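Local coordinates for BH2358 protein (Bacillus halodurans C-125, PDB 2RBD) that is of unknown function but is probably a spore coat protein, built as a four-helix bundle of the ferritin clan, at residues A[8-13]-A[127-132]; A[27-32]-A[61-66]; A[36-41]-A[82-87]; A[45-50]-A[153-158]. One frame throughout, in Å; residues are numbered along the deposited sequence. Where two conformers were deposited one is given.

Four long helices, 16-42, 46-72, 100-124 and 128-155, make up the bundle expected of a ferritin-clan protein, and the four contacts tie parts of it together. Interaction 2 lies deepest, joining helices 16-42 and 46-72, and is nested within the chain loop that interaction 1 closes. Interactions 1 and 4 both use helix 128-155, at its start and its end; their centres are about 39 Å apart, and both touch the second subunit. Interaction 3 lays a loop on helix 16-42 where the third subunit packs. It touches interaction 4 where I40 meets K49. Segments of interactions 2, 3 and 4 alternate, so the chain between the partners of one contact holds a partner of another.

Interaction 1: residues A[8-13]-A[127-132]; sequences NPQDEP and REDVAL
P9 and R127 bring the backbones closest, their CA atoms 5.8 Å apart, where a short 3-10 turn (9-11) ahead of helix 16-42 lies against the N-cap residue of helix 128-155. The R127 side chain reaches into this turn, and the bend at chi3 (67°) turns NE toward D129. NH1 of R127 donates to O of E12 at 2.9 Å, meeting it nearly along the C=O axis but tilted from the guanidinium plane. In that plane, NE and NH2 of R127 grip OD1 and OD2 of D129 side-on, each at 2.8 Å, with almost straight bonds. Q10 CA lies over one guanidinium face, 3.8 Å above its centre, while Q10 CG packs against D129 OD2. P9 suits the turn because its ring needs no N-H there, and its CB rests 3.6 Å from D129 OD1. A water joins E12 OE1 to E128 N. An alanine in place of R127 would probably leave D129 without its charge partner and E12 O without this donor, letting the turn drift from the helix start. One arginine, its charge probably balanced by D129, ties the N-terminal loop to helix 128-155 and, through NH1, to N73 just past helix 46-72.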
# COMPACT_ATOMS: atom_id res chain seq x y z
N ASN A 8 22.07 -5.56 21.85
CA ASN A 8 21.34 -6.83 21.55
C ASN A 8 19.84 -6.58 21.23
O ASN A 8 19.05 -6.35 22.16
CB ASN A 8 21.48 -7.80 22.73
CG ASN A 8 20.79 -9.14 22.50
OD1 ASN A 8 20.73 -9.64 21.36
ND2 ASN A 8 20.25 -9.72 23.57
N PRO A 9 19.46 -6.64 19.92
CA PRO A 9 18.10 -6.24 19.50
C PRO A 9 17.05 -7.04 20.22
O PRO A 9 16.03 -6.50 20.63
CB PRO A 9 18.05 -6.56 17.99
CG PRO A 9 19.42 -6.78 17.56
CD PRO A 9 20.25 -7.14 18.78
N GLN A 10 17.33 -8.33 20.39
CA GLN A 10 16.38 -9.25 20.98
C GLN A 10 16.25 -9.15 22.51
O GLN A 10 15.46 -9.89 23.09
CB GLN A 10 16.73 -10.67 20.53
CG GLN A 10 16.61 -10.84 19.01
CD GLN A 10 17.81 -11.55 18.40
OE1 GLN A 10 18.24 -12.59 18.91
NE2 GLN A 10 18.36 -10.98 17.32
N ASP A 11 16.99 -8.25 23.16
CA ASP A 11 16.71 -7.89 24.55
C ASP A 11 15.72 -6.69 24.67
O ASP A 11 15.36 -6.32 25.78
CB ASP A 11 18.01 -7.59 25.29
N GLU A 12 15.30 -6.10 23.55
CA GLU A 12 14.34 -4.99 23.55
C GLU A 12 12.97 -5.59 23.26
O GLU A 12 12.88 -6.56 22.54
CB GLU A 12 14.65 -3.99 22.44
CG GLU A 12 16.14 -3.64 22.29
CD GLU A 12 16.55 -2.93 20.95
OE1 GLU A 12 15.76 -2.82 19.95
OE2 GLU A 12 17.72 -2.48 20.91
N PRO A 13 11.90 -5.02 23.83
CA PRO A 13 10.56 -5.49 23.48
C PRO A 13 10.17 -5.12 22.05
O PRO A 13 10.52 -4.06 21.55
CB PRO A 13 9.65 -4.73 24.45
CG PRO A 13 10.41 -3.56 24.86
CD PRO A 13 11.87 -3.94 24.83
N ARG A 127 12.94 -2.68 16.00
CA ARG A 127 13.92 -3.72 16.31
C ARG A 127 14.64 -4.15 15.05
O ARG A 127 14.01 -4.58 14.07
CB ARG A 127 13.28 -4.89 17.06
CG ARG A 127 13.88 -5.06 18.46
CD ARG A 127 13.23 -6.12 19.25
NE ARG A 127 13.44 -7.46 18.72
CZ ARG A 127 12.99 -8.55 19.32
NH1 ARG A 127 12.35 -8.47 20.47
NH2 ARG A 127 13.19 -9.73 18.78
N GLU A 128 15.97 -4.05 15.07
CA GLU A 128 16.76 -4.28 13.86
C GLU A 128 16.65 -5.70 13.30
O GLU A 128 16.72 -5.91 12.09
CB GLU A 128 18.24 -3.95 14.11
CG GLU A 128 18.49 -2.49 14.38
CD GLU A 128 19.97 -2.18 14.78
OE1 GLU A 128 20.71 -3.11 15.20
OE2 GLU A 128 20.38 -1.00 14.66
N ASP A 129 16.48 -6.68 14.18
CA ASP A 129 16.34 -8.07 13.75
C ASP A 129 15.08 -8.30 12.91
O ASP A 129 15.08 -9.15 12.03
CB ASP A 129 16.38 -9.03 14.95
CG ASP A 129 15.26 -8.81 15.96
OD1 ASP A 129 15.02 -7.66 16.39
OD2 ASP A 129 14.62 -9.81 16.35
N VAL A 130 14.01 -7.60 13.27
CA VAL A 130 12.72 -7.71 12.54
C VAL A 130 12.89 -7.12 11.13
O VAL A 130 12.54 -7.76 10.14
CB VAL A 130 11.54 -7.07 13.30
CG1 VAL A 130 10.22 -7.15 12.49
CG2 VAL A 130 11.35 -7.70 14.72
N ALA A 131 13.51 -5.95 11.04
CA ALA A 131 13.78 -5.34 9.75
C ALA A 131 14.64 -6.23 8.87
O ALA A 131 14.38 -6.39 7.66
CB ALA A 131 14.46 -3.99 9.97
N LEU A 132 15.67 -6.82 9.47
CA LEU A 132 16.58 -7.66 8.71
C LEU A 132 15.91 -8.93 8.24
O LEU A 132 16.15 -9.36 7.11
CB LEU A 132 17.87 -8.00 9.47
CG LEU A 132 18.92 -6.89 9.48
CD1 LEU A 132 20.04 -7.29 10.41
CD2 LEU A 132 19.48 -6.58 8.10
O HOH W 1 17.26 -3.08 17.40

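Interaction 2: residues A[27-32]-A[61-66]; sequences STNNGL and DENHQL. With PG4 (tetraethylene glycol), chain C.
The amide of N29 has both N-H groups used at its edge: E62 OE1 and N63 OD1 lie within 6° of its plane, each 3.0 Å from N29 ND2. E62 OE1 receives the first bond on its anti lone pair, and the carboxylate is nearly coplanar with the amide. N63 OD1 is approached differently: ND2 of N29 stands above the carbonyl plane of N63 (37° out of it), as the side chains slide past each other in opposite directions. N29 CG is anti to the carbonyl carbon (chi1 -84°), and N29 CB also lies 3.2 Å from N63 OD1. N29 OD1 accepts a 2.8 Å bond from O1 of tetraethylene glycol, probably from the crystallisation liquor. An asparagine fits at 29 because its ND2 can give a proton to both E62 and N63 in a buried place, where polar ends would otherwise be costly. Y25 OH also bonds E62 OE1. The short helix segments run antiparallel at 148°, with axes 10.2 Å apart, as expected of helices 16-42 and 46-72 joined by a short connection. F137 and F134 of helix 128-155 pack on E62 and L66.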
# COMPACT_ATOMS: atom_id res chain seq x y z
N SER A 27 0.09 -15.78 9.78
CA SER A 27 -1.24 -16.26 9.47
C SER A 27 -1.51 -16.29 7.95
O SER A 27 -2.09 -17.25 7.44
CB SER A 27 -2.30 -15.45 10.24
OG SER A 27 -3.57 -16.09 10.21
N THR A 28 -1.10 -15.23 7.25
CA THR A 28 -1.22 -15.18 5.78
C THR A 28 -0.49 -16.37 5.14
O THR A 28 -1.07 -17.08 4.30
CB THR A 28 -0.77 -13.83 5.25
OG1 THR A 28 -1.59 -12.82 5.86
CG2 THR A 28 -0.95 -13.79 3.71
N ASN A 29 0.74 -16.61 5.58
CA ASN A 29 1.50 -17.76 5.09
C ASN A 29 0.74 -19.07 5.36
O ASN A 29 0.69 -19.94 4.49
CB ASN A 29 2.90 -17.85 5.70
CG ASN A 29 3.94 -16.99 4.97
OD1 ASN A 29 3.60 -16.27 4.03
ND2 ASN A 29 5.19 -17.06 5.42
N ASN A 30 0.20 -19.25 6.56
CA ASN A 30 -0.51 -20.48 6.87
C ASN A 30 -1.67 -20.70 5.91
O ASN A 30 -1.93 -21.81 5.46
CB ASN A 30 -1.05 -20.40 8.31
CG ASN A 30 0.02 -20.54 9.36
OD1 ASN A 30 1.10 -21.07 9.14
ND2 ASN A 30 -0.34 -20.11 10.58
N GLY A 31 -2.38 -19.62 5.60
CA GLY A 31 -3.50 -19.71 4.66
C GLY A 31 -3.07 -20.01 3.25
O GLY A 31 -3.70 -20.79 2.51
N LEU A 32 -1.99 -19.38 2.85
CA LEU A 32 -1.46 -19.61 1.49
C LEU A 32 -0.87 -21.01 1.32
O LEU A 32 -1.09 -21.64 0.31
CB LEU A 32 -0.45 -18.54 1.09
CG LEU A 32 -0.97 -17.10 0.91
CD1 LEU A 32 0.22 -16.21 0.54
CD2 LEU A 32 -2.05 -17.03 -0.19
N ASP A 61 9.78 -22.12 5.47
CA ASP A 61 11.06 -21.61 6.01
C ASP A 61 10.88 -20.27 6.70
O ASP A 61 11.45 -20.02 7.79
CB ASP A 61 12.13 -21.41 4.92
CG ASP A 61 12.59 -22.70 4.28
OD1 ASP A 61 12.35 -23.78 4.84
OD2 ASP A 61 13.23 -22.62 3.21
N GLU A 62 10.12 -19.37 6.07
CA GLU A 62 9.77 -18.10 6.69
C GLU A 62 9.06 -18.35 8.03
O GLU A 62 9.38 -17.73 9.06
CB GLU A 62 8.90 -17.27 5.79
CG GLU A 62 9.60 -16.77 4.54
CD GLU A 62 8.73 -15.85 3.73
OE1 GLU A 62 7.52 -15.73 3.98
OE2 GLU A 62 9.24 -15.27 2.76
N ASN A 63 8.11 -19.26 7.99
CA ASN A 63 7.34 -19.60 9.20
C ASN A 63 8.20 -20.08 10.35
O ASN A 63 7.94 -19.74 11.49
CB ASN A 63 6.23 -20.60 8.86
CG ASN A 63 5.07 -19.97 8.12
OD1 ASN A 63 5.08 -18.78 7.84
ND2 ASN A 63 4.01 -20.76 7.90
N HIS A 64 9.21 -20.86 10.07
CA HIS A 64 10.10 -21.33 11.13
C HIS A 64 10.74 -20.15 11.88
O HIS A 64 10.80 -20.12 13.13
CB HIS A 64 11.17 -22.22 10.52
CG HIS A 64 11.87 -23.07 11.51
ND1 HIS A 64 13.08 -22.71 12.07
CD2 HIS A 64 11.54 -24.27 12.04
CE1 HIS A 64 13.46 -23.65 12.91
NE2 HIS A 64 12.55 -24.61 12.91
N GLN A 65 11.18 -19.15 11.13
CA GLN A 65 11.75 -17.98 11.74
C GLN A 65 10.72 -17.12 12.49
O GLN A 65 11.01 -16.58 13.58
CB GLN A 65 12.41 -17.14 10.65
CG GLN A 65 13.58 -17.81 10.05
CD GLN A 65 14.19 -16.95 8.97
OE1 GLN A 65 14.56 -15.79 9.22
NE2 GLN A 65 14.25 -17.50 7.74
N LEU A 66 9.54 -16.93 11.88
CA LEU A 66 8.48 -16.16 12.48
C LEU A 66 7.96 -16.79 13.77
O LEU A 66 7.73 -16.10 14.74
CB LEU A 66 7.32 -15.99 11.50
CG LEU A 66 7.61 -15.14 10.28
CD1 LEU A 66 6.63 -15.53 9.13
CD2 LEU A 66 7.50 -13.71 10.63
O1 PG4 C . 2.56 -13.67 3.96
C1 PG4 C . 3.04 -13.13 2.67
C2 PG4 C . 3.25 -14.25 1.65
O2 PG4 C . 4.05 -13.87 0.53
C3 PG4 C . 3.43 -14.27 -0.69
C4 PG4 C . 3.77 -15.68 -1.09
O3 PG4 C . 5.15 -15.75 -1.49
C5 PG4 C . 5.44 -17.04 -1.99
C6 PG4 C . 6.90 -17.24 -2.29
O4 PG4 C . 7.78 -16.80 -1.25
C7 PG4 C . 9.14 -16.92 -1.68
C8 PG4 C . 10.19 -16.29 -0.75
O5 PG4 C . 9.57 -15.51 0.30

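Interaction 3: residues A[36-41]-A[82-87]; sequences YRSFIN and PDRPAA
N41 ND2 has two acceptors, P85 O in the loop and G95 O of the third subunit. It donates to P85 O at 3.0 Å, in the plane of that carbonyl, while N41 OD1 takes a weak bond of 3.1 Å from A87 N. An asparagine answers both a backbone C=O and an N-H in this way, and CG sits anti to the carbonyl carbon (chi1 -73°), which sets CG on the side of the loop. A87 CB lies 3.9 Å from N41 CG, and its small methyl fits beside the amide. The R84 side chain, extended from CG to NE, packs on S38: its CD is 3.5 Å from S38 N, and S38 CB sits over one face of its guanidinium, where a small serine leaves room. N34 and, in the third subunit, R97 accept bonds from R84. Further along, R37 and D83 stack with their planes 18° apart. D83 OD1 lies 3.3 Å from R37 NE but well above the guanidinium, so attraction of charge binds them, not an N-H. D83 OD1 also accepts from R84 N at 2.7 Å. Together these bonds give an irregular loop a polar seat on helix 16-42, with direct amide bonds at one end and a charge stack at the other, while R84 and N41 carry the seat over to the third subunit.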
# COMPACT_ATOMS: atom_id res chain seq x y z
N TYR A 36 -2.35 -23.33 -1.54
CA TYR A 36 -1.42 -23.83 -2.53
C TYR A 36 -1.34 -25.38 -2.49
O TYR A 36 -1.17 -25.99 -3.51
CB TYR A 36 -0.02 -23.24 -2.34
CG TYR A 36 0.11 -21.78 -2.68
CD1 TYR A 36 -0.99 -20.95 -2.84
CD2 TYR A 36 1.36 -21.21 -2.71
CE1 TYR A 36 -0.82 -19.58 -3.12
CE2 TYR A 36 1.52 -19.85 -2.98
CZ TYR A 36 0.45 -19.06 -3.18
OH TYR A 36 0.65 -17.71 -3.42
N ARG A 37 -1.45 -25.98 -1.31
CA ARG A 37 -1.56 -27.44 -1.24
C ARG A 37 -2.81 -27.93 -1.98
O ARG A 37 -2.79 -28.97 -2.65
CB ARG A 37 -1.53 -27.86 0.21
CG ARG A 37 -0.12 -27.83 0.79
CD ARG A 37 -0.17 -28.09 2.28
NE ARG A 37 1.16 -28.43 2.79
CZ ARG A 37 1.42 -28.51 4.09
NH1 ARG A 37 0.54 -28.17 5.00
NH2 ARG A 37 2.61 -28.93 4.49
N SER A 38 -3.88 -27.15 -1.92
CA SER A 38 -5.06 -27.50 -2.72
C SER A 38 -4.75 -27.30 -4.20
O SER A 38 -4.98 -28.19 -5.01
CB SER A 38 -6.27 -26.67 -2.33
OG SER A 38 -7.40 -27.09 -3.08
N PHE A 39 -4.11 -26.17 -4.56
CA PHE A 39 -3.73 -25.94 -5.95
C PHE A 39 -2.84 -27.04 -6.54
O PHE A 39 -2.98 -27.35 -7.70
CB PHE A 39 -3.02 -24.61 -6.10
CG PHE A 39 -3.91 -23.39 -6.02
CD1 PHE A 39 -5.29 -23.43 -6.23
CD2 PHE A 39 -3.33 -22.16 -5.81
CE1 PHE A 39 -6.05 -22.25 -6.18
CE2 PHE A 39 -4.08 -20.99 -5.74
CZ PHE A 39 -5.44 -21.06 -5.92
N ILE A 40 -1.96 -27.64 -5.75
CA ILE A 40 -1.16 -28.77 -6.25
C ILE A 40 -2.08 -29.85 -6.82
O ILE A 40 -1.81 -30.40 -7.87
CB ILE A 40 -0.24 -29.35 -5.13
CG1 ILE A 40 1.08 -28.58 -5.10
CG2 ILE A 40 0.06 -30.85 -5.33
CD1 ILE A 40 1.68 -28.53 -3.72
N ASN A 41 -3.17 -30.13 -6.13
CA ASN A 41 -4.15 -31.12 -6.57
C ASN A 41 -4.96 -30.72 -7.80
O ASN A 41 -5.48 -31.59 -8.50
CB ASN A 41 -5.06 -31.48 -5.41
CG ASN A 41 -4.35 -32.35 -4.37
OD1 ASN A 41 -3.57 -33.20 -4.74
ND2 ASN A 41 -4.66 -32.17 -3.10
N PRO A 82 -4.55 -27.72 8.39
CA PRO A 82 -3.73 -28.88 8.26
C PRO A 82 -3.30 -29.17 6.83
O PRO A 82 -3.81 -28.55 5.88
CB PRO A 82 -4.65 -30.01 8.73
CG PRO A 82 -5.98 -29.55 8.41
CD PRO A 82 -5.96 -28.07 8.61
N ASP A 83 -2.39 -30.12 6.70
CA ASP A 83 -1.97 -30.63 5.42
C ASP A 83 -3.16 -31.36 4.77
O ASP A 83 -4.21 -31.56 5.42
CB ASP A 83 -0.74 -31.52 5.62
CG ASP A 83 0.02 -31.80 4.34
OD1 ASP A 83 -0.35 -31.34 3.24
OD2 ASP A 83 1.03 -32.52 4.42
N ARG A 84 -3.03 -31.67 3.49
CA ARG A 84 -4.16 -32.14 2.68
C ARG A 84 -3.83 -33.48 2.05
O ARG A 84 -2.70 -33.74 1.66
CB ARG A 84 -4.45 -31.16 1.52
CG ARG A 84 -5.06 -29.88 1.96
CD ARG A 84 -5.21 -28.94 0.79
NE ARG A 84 -6.05 -27.85 1.23
CZ ARG A 84 -7.34 -27.80 1.04
NH1 ARG A 84 -7.92 -28.76 0.32
NH2 ARG A 84 -8.04 -26.80 1.51
N PRO A 85 -4.84 -34.32 1.85
CA PRO A 85 -4.60 -35.51 1.06
C PRO A 85 -4.38 -35.24 -0.42
O PRO A 85 -4.77 -34.19 -0.95
CB PRO A 85 -5.87 -36.35 1.29
CG PRO A 85 -6.85 -35.48 1.83
CD PRO A 85 -6.22 -34.23 2.33
N ALA A 86 -3.77 -36.19 -1.12
CA ALA A 86 -3.67 -36.14 -2.55
C ALA A 86 -5.06 -36.35 -3.17
O ALA A 86 -5.93 -36.98 -2.57
CB ALA A 86 -2.72 -37.24 -3.05
N ALA A 87 -5.24 -35.82 -4.37
CA ALA A 87 -6.47 -36.01 -5.12
C ALA A 87 -6.10 -36.22 -6.56
O ALA A 87 -5.08 -35.69 -7.03
CB ALA A 87 -7.35 -34.79 -5.01
O HOH W 2 -1.87 -26.59 5.00
O HOH W 3 -4.09 -33.89 -8.92

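Interaction 4: residues A[45-50]-A[153-158]; sequences DEDLKN and KNKGWL
D45 meets K155 tip to tip, OD2 of D45 taking a 2.7 Å bond from NZ of K155 on its syn lone pair. The same carboxylate does double duty, since D45 is the N-cap of helix 46-72: its OD1, on the anti lone pair, accepts from L48 N at 2.9 Å. With CG anti to the backbone N (chi1 -171°), the carboxylate is set beside the helix start, where aspartate is well suited because it accepts an amide bond and its negative charge would probably suit the positive end of the helix dipole. Two residues on, D47 OD2 is the second acceptor of K155 NZ, also at 2.7 Å, through its anti lone pair, the two side chains crossing at about a right angle. The ammonium thus bridges two carboxylates that would otherwise probably repel each other. L48 follows, and its CD2 packs 4.1 Å from W157 CH2, an apolar contact. W157 also carries K155 CB over one ring face, 3.4 Å above its centre. An alanine in place of D45 would probably leave K155 with D47 alone on this side and L48 N without its capping acceptor. G156, with positive phi, closes helix 128-155 in a Schellman motif that turns the chain so W157 folds back. The contact joins the beginning of helix 46-72 to the end of helix 128-155, with P101 and S104 of helix 100-124 touching the tryptophan.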
# COMPACT_ATOMS: atom_id res chain seq x y z
N ASP A 45 -0.01 -28.83 -15.11
CA ASP A 45 1.31 -28.47 -15.57
C ASP A 45 2.40 -28.75 -14.55
O ASP A 45 2.37 -28.24 -13.45
CB ASP A 45 1.29 -27.02 -15.98
CG ASP A 45 2.54 -26.62 -16.67
OD1 ASP A 45 3.52 -26.33 -15.96
OD2 ASP A 45 2.56 -26.57 -17.92
N GLU A 46 3.41 -29.53 -14.93
CA GLU A 46 4.42 -29.93 -13.96
C GLU A 46 5.38 -28.78 -13.57
O GLU A 46 5.92 -28.77 -12.44
CB GLU A 46 5.19 -31.15 -14.48
CG GLU A 46 4.32 -32.42 -14.63
CD GLU A 46 3.51 -32.79 -13.38
OE1 GLU A 46 4.10 -32.94 -12.29
OE2 GLU A 46 2.27 -32.94 -13.48
N ASP A 47 5.59 -27.84 -14.47
CA ASP A 47 6.44 -26.68 -14.19
C ASP A 47 5.77 -25.77 -13.16
O ASP A 47 6.41 -25.26 -12.25
CB ASP A 47 6.74 -25.91 -15.46
CG ASP A 47 7.53 -26.73 -16.49
OD1 ASP A 47 8.51 -27.36 -16.04
OD2 ASP A 47 7.17 -26.73 -17.70
N LEU A 48 4.47 -25.59 -13.29
CA LEU A 48 3.73 -24.82 -12.30
C LEU A 48 3.72 -25.57 -10.98
O LEU A 48 3.95 -24.97 -9.92
CB LEU A 48 2.31 -24.57 -12.80
CG LEU A 48 1.35 -23.90 -11.81
CD1 LEU A 48 1.93 -22.59 -11.32
CD2 LEU A 48 -0.03 -23.67 -12.47
N LYS A 49 3.50 -26.88 -11.01
CA LYS A 49 3.50 -27.67 -9.80
C LYS A 49 4.82 -27.53 -9.03
O LYS A 49 4.85 -27.38 -7.80
CB LYS A 49 3.27 -29.13 -10.14
CG LYS A 49 2.66 -29.93 -9.04
CD LYS A 49 2.23 -31.34 -9.54
CE LYS A 49 1.24 -31.31 -10.73
NZ LYS A 49 0.89 -32.68 -11.23
N ASN A 50 5.92 -27.54 -9.76
CA ASN A 50 7.20 -27.42 -9.12
C ASN A 50 7.35 -26.09 -8.40
O ASN A 50 7.93 -26.02 -7.33
CB ASN A 50 8.33 -27.53 -10.14
CG ASN A 50 8.60 -28.97 -10.57
OD1 ASN A 50 8.29 -29.93 -9.87
ND2 ASN A 50 9.20 -29.11 -11.75
N LYS A 153 5.28 -16.10 -18.93
CA LYS A 153 5.75 -15.80 -20.29
C LYS A 153 5.91 -17.07 -21.11
O LYS A 153 5.36 -17.14 -22.21
CB LYS A 153 7.05 -14.99 -20.27
CG LYS A 153 6.89 -13.57 -19.76
CD LYS A 153 8.24 -12.88 -19.70
CE LYS A 153 8.15 -11.40 -19.32
NZ LYS A 153 9.48 -10.72 -19.13
N ASN A 154 6.60 -18.06 -20.55
CA ASN A 154 6.93 -19.30 -21.27
C ASN A 154 5.67 -20.06 -21.69
O ASN A 154 5.61 -20.65 -22.78
CB ASN A 154 7.79 -20.19 -20.39
CG ASN A 154 9.23 -19.64 -20.18
OD1 ASN A 154 9.65 -18.73 -20.88
ND2 ASN A 154 9.96 -20.22 -19.22
N LYS A 155 4.68 -20.07 -20.79
CA LYS A 155 3.44 -20.82 -20.98
C LYS A 155 2.39 -20.08 -21.80
O LYS A 155 1.41 -20.67 -22.23
CB LYS A 155 2.84 -21.22 -19.63
CG LYS A 155 3.76 -22.06 -18.80
CD LYS A 155 3.84 -23.52 -19.30
CE LYS A 155 4.86 -24.31 -18.48
NZ LYS A 155 4.95 -25.76 -18.86
N GLY A 156 2.60 -18.80 -22.00
CA GLY A 156 1.64 -17.96 -22.72
C GLY A 156 0.45 -17.61 -21.85
O GLY A 156 -0.65 -17.39 -22.35
N TRP A 157 0.65 -17.58 -20.55
CA TRP A 157 -0.42 -17.28 -19.62
C TRP A 157 -0.51 -15.78 -19.28
O TRP A 157 -1.50 -15.34 -18.71
CB TRP A 157 -0.25 -18.05 -18.32
CG TRP A 157 -0.37 -19.52 -18.47
CD1 TRP A 157 -1.02 -20.18 -19.47
CD2 TRP A 157 0.12 -20.51 -17.59
NE1 TRP A 157 -0.93 -21.53 -19.27
CE2 TRP A 157 -0.23 -21.76 -18.12
CE3 TRP A 157 0.91 -20.47 -16.43
CZ2 TRP A 157 0.17 -22.95 -17.56
CZ3 TRP A 157 1.27 -21.66 -15.85
CH2 TRP A 157 0.90 -22.90 -16.42
N LEU A 158 0.49 -14.98 -19.61
CA LEU A 158 0.51 -13.59 -19.21
C LEU A 158 -0.44 -12.79 -20.09
O LEU A 158 -0.37 -12.91 -21.31
CB LEU A 158 1.95 -13.08 -19.35
CG LEU A 158 2.31 -11.66 -18.93
CD1 LEU A 158 1.96 -11.44 -17.48
CD2 LEU A 158 3.81 -11.47 -19.16